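Local coordinates for protein EchA1_1 (PDB 3R9T) that probably catalyses the reversible hydration of trans-2-enoyl-CoA to (3S)-3-hydroxyacyl-CoA in fatty acid metabolism, as a member of the crotonase family, at the interface of chains A and B. Coordinates in Å, arbitrary orientation; residue numbers count along the deposited sequence, not the author numbering. Chains: chain A/B, EchA1_1.

The interface of chains A and B. Residues chain A 160-161, 163-164; chain B 124-125, 181, 184.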
loop_
_atom_site.group_PDB
_atom_site.type_symbol
_atom_site.label_atom_id
_atom_site.label_comp_id
_atom_site.label_asym_id
_atom_site.label_seq_id
_atom_site.Cartn_x
_atom_site.Cartn_y
_atom_site.Cartn_z
ATOM N N LYS A 160 -7.331 -5.631 1.912
ATOM C CA LYS A 160 -8.259 -6.681 2.345
ATOM C C LYS A 160 -8.151 -6.979 3.849
ATOM O O LYS A 160 -9.161 -7.130 4.532
ATOM C CB LYS A 160 -8.049 -7.930 1.490
ATOM C CG LYS A 160 -8.403 -7.705 0.013
ATOM C CD LYS A 160 -9.840 -7.862 -0.160
ATOM C CE LYS A 160 -10.330 -7.688 -1.597
ATOM N NZ LYS A 160 -10.322 -6.342 -2.294
ATOM N N VAL A 161 -6.934 -7.002 4.366
ATOM C CA VAL A 161 -6.672 -7.224 5.792
ATOM C C VAL A 161 -7.212 -6.061 6.641
ATOM O O VAL A 161 -7.892 -6.274 7.662
ATOM C CB VAL A 161 -5.165 -7.416 6.021
ATOM C CG1 VAL A 161 -4.852 -7.643 7.515
ATOM C CG2 VAL A 161 -4.659 -8.609 5.196
ATOM N N MET A 163 -9.663 -4.031 5.719
ATOM C CA MET A 163 -11.111 -3.974 5.629
ATOM C C MET A 163 -11.729 -4.997 6.584
ATOM O O MET A 163 -12.759 -4.727 7.194
ATOM C CB MET A 163 -11.607 -4.181 4.199
ATOM C CG MET A 163 -11.207 -3.075 3.247
ATOM S SD MET A 163 -11.722 -1.432 3.774
ATOM C CE MET A 163 -13.404 -1.848 4.091
ATOM N N ARG A 164 -11.095 -6.150 6.764
ATOM C CA ARG A 164 -11.587 -7.134 7.742
ATOM C C ARG A 164 -11.561 -6.535 9.151
ATOM O O ARG A 164 -12.522 -6.682 9.915
ATOM C CB ARG A 164 -10.789 -8.455 7.686
ATOM C CG ARG A 164 -11.252 -9.558 8.700
ATOM C CD ARG A 164 -10.410 -10.887 8.665
ATOM N NE ARG A 164 -11.168 -11.988 8.063
ATOM C CZ ARG A 164 -10.734 -13.225 7.781
ATOM N NH1 ARG A 164 -11.579 -14.057 7.212
ATOM N NH2 ARG A 164 -9.502 -13.656 8.032
ATOM N N ASP B 124 -15.049 -6.155 -0.904
ATOM C CA ASP B 124 -14.401 -5.730 0.321
ATOM C C ASP B 124 -13.469 -6.797 0.900
ATOM O O ASP B 124 -12.378 -6.474 1.386
ATOM C CB ASP B 124 -15.417 -5.333 1.382
ATOM C CG ASP B 124 -16.275 -4.179 0.967
ATOM O OD1 ASP B 124 -15.715 -3.211 0.394
ATOM O OD2 ASP B 124 -17.503 -4.244 1.245
ATOM N N LEU B 125 -13.928 -8.051 0.848
ATOM C CA LEU B 125 -13.267 -9.205 1.474
ATOM C C LEU B 125 -13.356 -10.387 0.519
ATOM O O LEU B 125 -14.252 -10.465 -0.331
ATOM C CB LEU B 125 -13.950 -9.560 2.790
ATOM C CG LEU B 125 -13.977 -8.406 3.803
ATOM C CD1 LEU B 125 -14.975 -8.689 4.943
ATOM C CD2 LEU B 125 -12.577 -8.124 4.315
ATOM N N GLY B 181 -1.791 -10.791 1.374
ATOM C CA GLY B 181 -2.837 -9.965 2.007
ATOM C C GLY B 181 -3.918 -9.563 1.032
ATOM O O GLY B 181 -4.798 -8.741 1.309
ATOM N N ASN B 184 -8.504 -12.854 2.184
ATOM C CA ASN B 184 -8.528 -12.942 3.642
ATOM C C ASN B 184 -8.283 -14.315 4.229
ATOM O O ASN B 184 -7.647 -14.424 5.298
ATOM C CB ASN B 184 -9.855 -12.414 4.145
ATOM C CG ASN B 184 -10.027 -10.939 3.851
ATOM O OD1 ASN B 184 -10.615 -10.571 2.836
ATOM N ND2 ASN B 184 -9.477 -10.085 4.715
HETATM O O HOH W 1 -5.237 -6.400 -0.030
HETATM O O HOH W 2 -11.012 -4.554 0.140
#
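B:Asn184 reaches the first turn of helix 159-168 of chain A, where its side-chain amide nitrogen ND2 donates a hydrogen bond to the backbone carbonyl A:Lys160 O (3.0 Å). The bond is nearly straight at the hydrogen (163°) and lies in the plane of the donating amide, yet it meets the carbonyl from above its plane, 74° out, rather than on a lone pair. Near the start of the helix, the partner chain thus reaches this oxygen over the face of its carbonyl.

Two waters extend the polar contact around A:Lys160. Water 1 joins the backbone nitrogen A:Lys160 N, at the amino-terminal end of the helix, to B:Gly181 O (2.7 Å from the water). Water 2 links the side-chain amine nitrogen A:Lys160 NZ to B:Asp124 O. The bend at chi2 (-83°) lays A:Lys160 CD alongside B:Asp124 O, and a second bend at chi4 turns NZ to the water; the carboxylate oxygen B:Asp124 OD1 stays 6.8 Å from A:Lys160 NZ, so any attraction between the charges is long-range.

Apolar packing adds to these bonds. The side chains of A:Arg164 and B:Asn184 pass antiparallel, and B:Asn184 CB sits over the centre of one guanidinium face, 3.8 Å from A:Arg164 CZ. Methyl CD2 of B:Leu125 lies against the helix backbone, 3.7 Å from A:Arg164 CA, and also touches A:Met163 CB. A:Val161 CG2 rests on B:Gly181 CA (3.9 Å).

This small patch seats a helix of one subunit against loops and the start of strand 125-129 of its neighbour, and may contribute to trimer assembly, the deposited state and one common among crotonases.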